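Long-range contact in flavin reductase domain protein, FMN-binding (Shewanella baltica, PDB 3HMZ), which binds flavin mononucleotide and, judging from its family, probably works as an NAD(P)-dependent flavin reductase-like oxidoreductase: residues 37-49 against 96-108. Numbering follows the deposited sequence.
With FMN (flavin mononucleotide), chain B.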
ATOM      1  N   ARG A  37      -7.405  -3.602  21.510  1.00 19.08           N
ATOM      2  CA  ARG A  37      -8.047  -3.688  22.801  1.00 19.71           C
ATOM      3  C   ARG A  37      -7.171  -3.076  23.891  1.00 21.97           C
ATOM      4  O   ARG A  37      -5.969  -3.308  23.926  1.00 22.41           O
ATOM      5  CB  ARG A  37      -8.265  -5.149  23.122  1.00 21.51           C
ATOM      6  CG  ARG A  37      -8.999  -5.433  24.447  1.00 22.53           C
ATOM      7  CD  ARG A  37      -9.228  -6.919  24.563  1.00 23.36           C
ATOM      8  NE  ARG A  37     -10.265  -7.342  23.608  1.00 21.97           N
ATOM      9  CZ  ARG A  37     -10.664  -8.584  23.362  1.00 22.77           C
ATOM     10  NH1 ARG A  37     -10.135  -9.634  23.960  1.00 26.26           N
ATOM     11  NH2 ARG A  37     -11.644  -8.766  22.491  1.00 23.92           N
ATOM     12  N   SER A  38      -7.798  -2.339  24.799  1.00 22.45           N
ATOM     13  CA  SER A  38      -7.058  -1.802  25.953  1.00 24.47           C
ATOM     14  C   SER A  38      -8.020  -1.770  27.134  1.00 26.66           C
ATOM     15  O   SER A  38      -9.125  -1.222  27.017  1.00 24.77           O
ATOM     16  CB  SER A  38      -6.509  -0.426  25.694  1.00 25.05           C
ATOM     17  OG  SER A  38      -5.683  -0.018  26.805  1.00 25.55           O
ATOM     18  N   GLN A  39      -7.579  -2.386  28.236  1.00 28.99           N
ATOM     19  CA  GLN A  39      -8.344  -2.465  29.483  0.50 31.11           C
ATOM     20  C   GLN A  39      -9.784  -2.930  29.203  1.00 31.06           C
ATOM     21  O   GLN A  39     -10.780  -2.368  29.681  1.00 31.25           O
ATOM     22  CB  GLN A  39      -8.222  -1.140  30.252  0.50 33.35           C
ATOM     23  CG  GLN A  39      -6.795  -0.894  30.716  0.50 35.36           C
ATOM     24  CD  GLN A  39      -6.247  -2.047  31.550  0.50 36.70           C
ATOM     25  OE1 GLN A  39      -5.106  -2.477  31.373  0.50 38.41           O
ATOM     26  NE2 GLN A  39      -7.077  -2.576  32.441  0.50 38.30           N
ATOM     27  N   GLY A  40      -9.867  -3.975  28.373  1.00 29.42           N
ATOM     28  CA  GLY A  40     -11.136  -4.582  27.997  1.00 28.14           C
ATOM     29  C   GLY A  40     -12.050  -3.878  27.021  1.00 27.35           C
ATOM     30  O   GLY A  40     -13.143  -4.380  26.758  1.00 29.21           O
ATOM     31  N   ILE A  41     -11.618  -2.753  26.476  1.00 25.10           N
ATOM     32  CA  ILE A  41     -12.412  -1.974  25.543  1.00 23.29           C
ATOM     33  C   ILE A  41     -11.783  -2.191  24.160  1.00 21.55           C
ATOM     34  O   ILE A  41     -10.572  -2.116  24.005  1.00 21.17           O
ATOM     35  CB  ILE A  41     -12.382  -0.455  25.860  1.00 25.14           C
ATOM     36  CG1 ILE A  41     -12.831  -0.187  27.331  1.00 27.49           C
ATOM     37  CG2 ILE A  41     -13.240   0.305  24.849  1.00 23.49           C
ATOM     38  CD1 ILE A  41     -14.278  -0.589  27.587  1.00 30.07           C
ATOM     39  N   ASP A  42     -12.628  -2.439  23.186  1.00 20.88           N
ATOM     40  CA  ASP A  42     -12.218  -2.682  21.796  1.00 20.03           C
ATOM     41  C   ASP A  42     -12.466  -1.467  20.928  1.00 18.86           C
ATOM     42  O   ASP A  42     -13.367  -0.662  21.167  1.00 21.28           O
ATOM     43  CB  ASP A  42     -13.009  -3.881  21.237  1.00 19.85           C
ATOM     44  CG  ASP A  42     -12.630  -5.190  21.888  1.00 20.23           C
ATOM     45  OD1 ASP A  42     -11.442  -5.407  22.131  1.00 21.99           O
ATOM     46  OD2 ASP A  42     -13.501  -6.051  22.109  1.00 22.50           O
ATOM     47  N   ASN A  43     -11.667  -1.359  19.874  1.00 19.13           N
ATOM     48  CA  ASN A  43     -11.866  -0.332  18.903  1.00 17.73           C
ATOM     49  C   ASN A  43     -11.412  -0.801  17.525  1.00 16.73           C
ATOM     50  O   ASN A  43     -10.630  -1.736  17.407  1.00 17.45           O
ATOM     51  CB  ASN A  43     -11.140   0.965  19.240  1.00 18.33           C
ATOM     52  CG  ASN A  43     -11.746   2.167  18.560  1.00 18.95           C
ATOM     53  OD1 ASN A  43     -12.897   2.144  18.115  1.00 19.93           O
ATOM     54  ND2 ASN A  43     -10.967   3.248  18.489  1.00 20.57           N
ATOM     55  N   VAL A  44     -11.979  -0.158  16.520  1.00 17.21           N
ATOM     56  CA  VAL A  44     -11.655  -0.406  15.120  1.00 16.17           C
ATOM     57  C   VAL A  44     -11.619   0.973  14.414  1.00 16.95           C
ATOM     58  O   VAL A  44     -12.500   1.792  14.612  1.00 16.72           O
ATOM     59  CB  VAL A  44     -12.716  -1.315  14.430  1.00 16.09           C
ATOM     60  CG1 VAL A  44     -12.346  -1.574  12.924  1.00 16.39           C
ATOM     61  CG2 VAL A  44     -12.976  -2.619  15.225  1.00 17.22           C
HETATM   62  N   MSE A  45     -10.619   1.174  13.557  1.00 15.61           N
HETATM   63  CA  MSE A  45     -10.552   2.316  12.648  1.00 16.41           C
HETATM   64  C   MSE A  45     -10.121   1.840  11.258  1.00 16.14           C
HETATM   65  O   MSE A  45      -9.698   0.697  11.100  1.00 16.35           O
HETATM   66  CB  MSE A  45      -9.564   3.381  13.143  1.00 17.29           C
HETATM   67  CG  MSE A  45      -8.111   2.911  13.245  1.00 17.93           C
HETATM   68 SE   MSE A  45      -6.880   4.324  13.628  0.75 20.55          SE
HETATM   69  CE  MSE A  45      -6.012   4.515  11.922  1.00 20.26           C
ATOM     70  N   ALA A  46     -10.248   2.731  10.278  1.00 16.24           N
ATOM     71  CA  ALA A  46      -9.792   2.463   8.911  1.00 15.65           C
ATOM     72  C   ALA A  46      -8.371   3.011   8.748  1.00 15.01           C
ATOM     73  O   ALA A  46      -8.028   4.081   9.294  1.00 16.81           O
ATOM     74  CB  ALA A  46     -10.705   3.080   7.877  1.00 16.57           C
ATOM     75  N   ALA A  47      -7.535   2.269   8.027  1.00 14.71           N
ATOM     76  CA  ALA A  47      -6.195   2.726   7.656  1.00 16.04           C
ATOM     77  C   ALA A  47      -5.869   2.375   6.211  1.00 14.86           C
ATOM     78  O   ALA A  47      -5.812   1.191   5.853  1.00 15.57           O
ATOM     79  CB  ALA A  47      -5.090   2.179   8.586  1.00 16.31           C
ATOM     80  N   ALA A  48      -5.696   3.402   5.369  1.00 14.94           N
ATOM     81  CA  ALA A  48      -5.139   3.178   4.041  1.00 15.21           C
ATOM     82  C   ALA A  48      -3.622   2.986   4.092  1.00 16.02           C
ATOM     83  O   ALA A  48      -3.051   2.307   3.231  1.00 17.38           O
ATOM     84  CB  ALA A  48      -5.459   4.336   3.112  1.00 16.58           C
ATOM     85  N   TRP A  49      -2.958   3.588   5.097  1.00 15.20           N
ATOM     86  CA  TRP A  49      -1.483   3.637   5.118  1.00 14.73           C
ATOM     87  C   TRP A  49      -0.865   2.514   5.922  1.00 15.82           C
ATOM     88  O   TRP A  49      -0.162   2.730   6.888  1.00 16.93           O
ATOM     89  CB  TRP A  49      -1.005   5.019   5.534  1.00 16.19           C
ATOM     90  CG  TRP A  49      -1.458   6.114   4.636  1.00 16.25           C
ATOM     91  CD1 TRP A  49      -2.081   5.999   3.424  1.00 16.82           C
ATOM     92  CD2 TRP A  49      -1.264   7.509   4.840  1.00 16.46           C
ATOM     93  NE1 TRP A  49      -2.348   7.253   2.876  1.00 17.44           N
ATOM     94  CE2 TRP A  49      -1.838   8.193   3.725  1.00 16.66           C
ATOM     95  CE3 TRP A  49      -0.659   8.267   5.862  1.00 17.43           C
ATOM     96  CZ2 TRP A  49      -1.835   9.570   3.633  1.00 17.64           C
ATOM     97  CZ3 TRP A  49      -0.670   9.636   5.758  1.00 18.21           C
ATOM     98  CH2 TRP A  49      -1.248  10.274   4.655  1.00 17.07           C
ATOM     99  N   VAL A  96     -16.086   3.611  10.265  1.00 16.97           N
ATOM    100  CA  VAL A  96     -15.059   3.487  11.324  1.00 16.21           C
ATOM    101  C   VAL A  96     -13.885   4.438  11.108  1.00 16.90           C
ATOM    102  O   VAL A  96     -13.161   4.721  12.056  1.00 19.21           O
ATOM    103  CB  VAL A  96     -14.535   2.053  11.555  1.00 16.52           C
ATOM    104  CG1 VAL A  96     -15.716   1.111  11.977  1.00 17.10           C
ATOM    105  CG2 VAL A  96     -13.808   1.507  10.340  1.00 15.55           C
ATOM    106  N   GLY A  97     -13.744   4.919   9.875  1.00 17.34           N
ATOM    107  CA  GLY A  97     -12.754   5.918   9.544  1.00 16.65           C
ATOM    108  C   GLY A  97     -13.248   7.356   9.582  1.00 18.52           C
ATOM    109  O   GLY A  97     -12.492   8.267   9.230  1.00 18.73           O
ATOM    110  N   SER A  98     -14.503   7.552   9.999  1.00 19.35           N
ATOM    111  CA  SER A  98     -15.130   8.874  10.041  0.70 19.97           C
ATOM    112  C   SER A  98     -15.693   9.235  11.420  1.00 20.18           C
ATOM    113  O   SER A  98     -16.279  10.313  11.580  1.00 23.66           O
ATOM    114  CB  SER A  98     -16.240   8.926   8.998  0.70 20.93           C
ATOM    115  OG  SER A  98     -15.774   8.671   7.703  0.70 20.25           O
ATOM    116  N   GLN A  99     -15.517   8.345  12.394  1.00 21.14           N
ATOM    117  CA  GLN A  99     -16.022   8.482  13.762  0.50 22.21           C
ATOM    118  C   GLN A  99     -14.954   8.016  14.727  1.00 22.05           C
ATOM    119  O   GLN A  99     -14.330   6.999  14.454  1.00 21.01           O
ATOM    120  CB  GLN A  99     -17.247   7.553  13.903  0.50 23.10           C
ATOM    121  CG  GLN A  99     -18.409   7.912  12.975  0.50 24.44           C
ATOM    122  CD  GLN A  99     -19.572   6.938  13.024  0.50 25.70           C
ATOM    123  OE1 GLN A  99     -19.844   6.328  14.044  0.50 26.94           O
ATOM    124  NE2 GLN A  99     -20.262   6.786  11.896  0.50 28.05           N
ATOM    125  N   SER A 100     -14.766   8.699  15.857  1.00 21.11           N
ATOM    126  CA  SER A 100     -13.803   8.265  16.868  1.00 21.07           C
ATOM    127  C   SER A 100     -14.515   7.721  18.075  1.00 20.17           C
ATOM    128  O   SER A 100     -15.554   8.266  18.513  1.00 22.00           O
ATOM    129  CB  SER A 100     -12.895   9.417  17.338  1.00 21.39           C
ATOM    130  OG  SER A 100     -11.970   8.983  18.363  1.00 22.52           O
ATOM    131  N   LEU A 101     -13.958   6.648  18.623  1.00 19.80           N
ATOM    132  CA  LEU A 101     -14.445   6.066  19.868  1.00 20.07           C
ATOM    133  C   LEU A 101     -14.398   7.089  21.003  1.00 20.60           C
ATOM    134  O   LEU A 101     -15.207   7.013  21.912  1.00 23.01           O
ATOM    135  CB  LEU A 101     -13.621   4.842  20.254  1.00 21.05           C
ATOM    136  CG  LEU A 101     -14.082   4.041  21.484  1.00 20.39           C
ATOM    137  CD1 LEU A 101     -15.457   3.429  21.275  1.00 21.39           C
ATOM    138  CD2 LEU A 101     -13.052   3.001  21.789  1.00 20.92           C
ATOM    139  N   ALA A 102     -13.463   8.047  20.944  1.00 21.47           N
ATOM    140  CA  ALA A 102     -13.405   9.115  21.978  1.00 23.16           C
ATOM    141  C   ALA A 102     -14.726   9.920  22.061  1.00 24.13           C
ATOM    142  O   ALA A 102     -15.058  10.467  23.135  1.00 26.33           O
ATOM    143  CB  ALA A 102     -12.235  10.055  21.698  1.00 23.96           C
ATOM    144  N   ASP A 103     -15.459  10.029  20.954  1.00 24.27           N
ATOM    145  CA  ASP A 103     -16.714  10.784  20.880  1.00 25.32           C
ATOM    146  C   ASP A 103     -17.980   9.994  21.118  1.00 25.95           C
ATOM    147  O   ASP A 103     -19.025  10.597  21.337  1.00 27.65           O
ATOM    148  CB  ASP A 103     -16.788  11.494  19.535  1.00 26.74           C
ATOM    149  CG  ASP A 103     -15.624  12.453  19.327  1.00 28.14           C
ATOM    150  OD1 ASP A 103     -15.315  13.215  20.259  1.00 29.60           O
ATOM    151  OD2 ASP A 103     -15.021  12.457  18.236  1.00 29.87           O
ATOM    152  N   ASP A 104     -17.914   8.657  21.068  1.00 25.60           N
ATOM    153  CA  ASP A 104     -19.094   7.824  21.306  1.00 25.64           C
ATOM    154  C   ASP A 104     -18.628   6.448  21.667  1.00 23.83           C
ATOM    155  O   ASP A 104     -18.093   5.728  20.817  1.00 23.58           O
ATOM    156  CB  ASP A 104     -20.025   7.790  20.091  1.00 28.80           C
ATOM    157  CG  ASP A 104     -21.417   7.164  20.398  1.00 30.11           C
ATOM    158  OD1 ASP A 104     -21.545   6.351  21.305  1.00 29.15           O
ATOM    159  OD2 ASP A 104     -22.402   7.511  19.719  1.00 32.11           O
ATOM    160  N   ALA A 105     -18.853   6.051  22.918  1.00 23.32           N
ATOM    161  CA  ALA A 105     -18.495   4.714  23.419  1.00 23.84           C
ATOM    162  C   ALA A 105     -19.160   3.578  22.643  1.00 23.41           C
ATOM    163  O   ALA A 105     -18.667   2.474  22.675  1.00 24.13           O
ATOM    164  CB  ALA A 105     -18.866   4.596  24.894  1.00 25.24           C
ATOM    165  N   ASN A 106     -20.266   3.875  21.961  1.00 22.86           N
ATOM    166  CA  ASN A 106     -21.006   2.910  21.161  1.00 22.41           C
ATOM    167  C   ASN A 106     -20.563   2.899  19.709  1.00 20.62           C
ATOM    168  O   ASN A 106     -21.292   2.408  18.877  1.00 21.26           O
ATOM    169  CB  ASN A 106     -22.522   3.184  21.252  1.00 23.99           C
ATOM    170  CG  ASN A 106     -23.079   2.950  22.647  1.00 26.80           C
ATOM    171  OD1 ASN A 106     -23.929   3.737  23.119  1.00 32.86           O
ATOM    172  ND2 ASN A 106     -22.594   1.946  23.329  1.00 25.45           N
ATOM    173  N   LYS A 107     -19.383   3.432  19.399  1.00 20.05           N
ATOM    174  CA  LYS A 107     -18.898   3.463  18.009  1.00 19.11           C
ATOM    175  C   LYS A 107     -19.134   2.162  17.243  1.00 18.09           C
ATOM    176  O   LYS A 107     -19.664   2.195  16.126  1.00 19.24           O
ATOM    177  CB  LYS A 107     -17.400   3.808  17.976  1.00 18.85           C
ATOM    178  CG  LYS A 107     -16.809   3.760  16.594  1.00 18.64           C
ATOM    179  CD  LYS A 107     -15.363   4.134  16.557  1.00 19.24           C
ATOM    180  CE  LYS A 107     -14.836   4.045  15.103  1.00 19.27           C
ATOM    181  NZ  LYS A 107     -13.357   4.322  15.030  1.00 18.40           N
ATOM    182  N   LEU A 108     -18.722   1.044  17.828  1.00 18.61           N
ATOM    183  CA  LEU A 108     -18.788  -0.235  17.111  1.00 19.49           C
ATOM    184  C   LEU A 108     -20.206  -0.616  16.758  1.00 20.44           C
ATOM    185  O   LEU A 108     -20.459  -0.990  15.609  1.00 20.39           O
ATOM    186  CB  LEU A 108     -17.992  -1.326  17.819  1.00 20.99           C
ATOM    187  CG  LEU A 108     -16.504  -0.998  18.008  1.00 21.81           C
ATOM    188  CD1 LEU A 108     -15.793  -2.217  18.591  1.00 25.01           C
ATOM    189  CD2 LEU A 108     -15.738  -0.532  16.708  1.00 22.29           C
TER
HETATM  190  N1  FMN B 500      -6.086   7.415   9.984  1.00 16.49           N
HETATM  191  C2  FMN B 500      -4.767   7.104  10.214  1.00 17.19           C
HETATM  192  O2  FMN B 500      -4.239   7.479  11.261  1.00 19.38           O
HETATM  193  N3  FMN B 500      -4.079   6.353   9.279  1.00 17.86           N
HETATM  194  C4  FMN B 500      -4.634   5.931   8.111  1.00 16.83           C
HETATM  195  O4  FMN B 500      -3.923   5.274   7.304  1.00 17.20           O
HETATM  196  C4A FMN B 500      -5.975   6.274   7.879  1.00 16.70           C
HETATM  197  N5  FMN B 500      -6.621   5.868   6.725  1.00 17.22           N
HETATM  198  C5A FMN B 500      -7.990   6.016   6.555  1.00 16.67           C
HETATM  199  C6  FMN B 500      -8.654   5.436   5.464  1.00 16.68           C
HETATM  200  C7  FMN B 500     -10.023   5.601   5.279  1.00 16.65           C
HETATM  201  C7M FMN B 500     -10.720   4.961   4.120  1.00 16.47           C
HETATM  202  C8  FMN B 500     -10.744   6.365   6.201  1.00 16.84           C
HETATM  203  C8M FMN B 500     -12.235   6.583   6.040  1.00 18.62           C
HETATM  204  C9  FMN B 500     -10.074   6.923   7.281  1.00 16.60           C
HETATM  205  C9A FMN B 500      -8.712   6.778   7.498  1.00 17.38           C
HETATM  206  N10 FMN B 500      -8.032   7.318   8.586  1.00 17.04           N
HETATM  207  C10 FMN B 500      -6.700   7.013   8.815  1.00 16.70           C
HETATM  208  C1' FMN B 500      -8.755   8.043   9.690  1.00 16.38           C
HETATM  209  C2' FMN B 500      -9.137   7.180  10.900  1.00 16.62           C
HETATM  210  O2' FMN B 500      -9.689   5.912  10.509  1.00 17.58           O
HETATM  211  C3' FMN B 500     -10.143   8.002  11.697  1.00 16.99           C
HETATM  212  O3' FMN B 500      -9.487   9.158  12.211  1.00 19.06           O
HETATM  213  C4' FMN B 500     -10.903   7.197  12.770  1.00 17.87           C
HETATM  214  O4' FMN B 500     -12.079   7.936  13.082  1.00 19.50           O
HETATM  215  C5' FMN B 500     -10.110   6.938  14.036  1.00 17.53           C
HETATM  216  O5' FMN B 500     -10.974   6.254  14.946  1.00 18.37           O
HETATM  217  P   FMN B 500     -10.575   6.125  16.490  1.00 19.14           P
HETATM  218  O1P FMN B 500     -11.828   5.536  17.114  1.00 20.37           O
HETATM  219  O2P FMN B 500      -9.351   5.265  16.638  1.00 18.58           O
HETATM  220  O3P FMN B 500     -10.277   7.507  17.011  1.00 20.81           O
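K107 sends its ammonium group across to the backbone of V44, where NZ gives a hydrogen bond of 2.7 Å to V44 O, tilted slightly out of the carbonyl plane. All four torsions of the lysine are anti, and this fully stretched chain carries the charge from the start of helix 107-111 to the phosphate. There NZ also bonds V96 O, in the carbonyl plane on a lone pair, and FMN O1P at 2.9 Å, so one cation ties the strand, the end of helix 90-96 and the cofactor together. An alanine here would probably leave V44 O, V96 O and the phosphate without their shared cationic partner, and the end of helix 90-96 and the loop after it less firmly held to the strand.

N43 crosses the lysine at about a right angle, its OD1 3.5 Å from K107 CD. Its amide ND2 gives a nearly straight bond (173°) to FMN O1P, 2.8 Å away, while the buried OD1 finds no hydrogen-bond donor. L101 slides past N43 in the opposite direction and lays CD2 against the amide carbon CG at 3.6 Å; its backbone N joins the grip on O1P. S100 suits the neighbouring place because OG, anti to its backbone N (chi1 179°), gives to FMN O3P and accepts from A102 N, an ST turn.

Apolar branches fill in beside these bonds: L108 CD2 meets V44 CG2 at 3.8 Å, and V96 CG2 packs beside A46 N. At G97 a side chain would strike A46 CB and the flavin methyl C8M. The ribityl O2' gives a hydrogen bond to A46 O, and O4' one to Q99 O. Strand 41-55, the loop and K107 thus supply much of the phosphate and ribityl part of the FMN site in this flavin reductase-like domain.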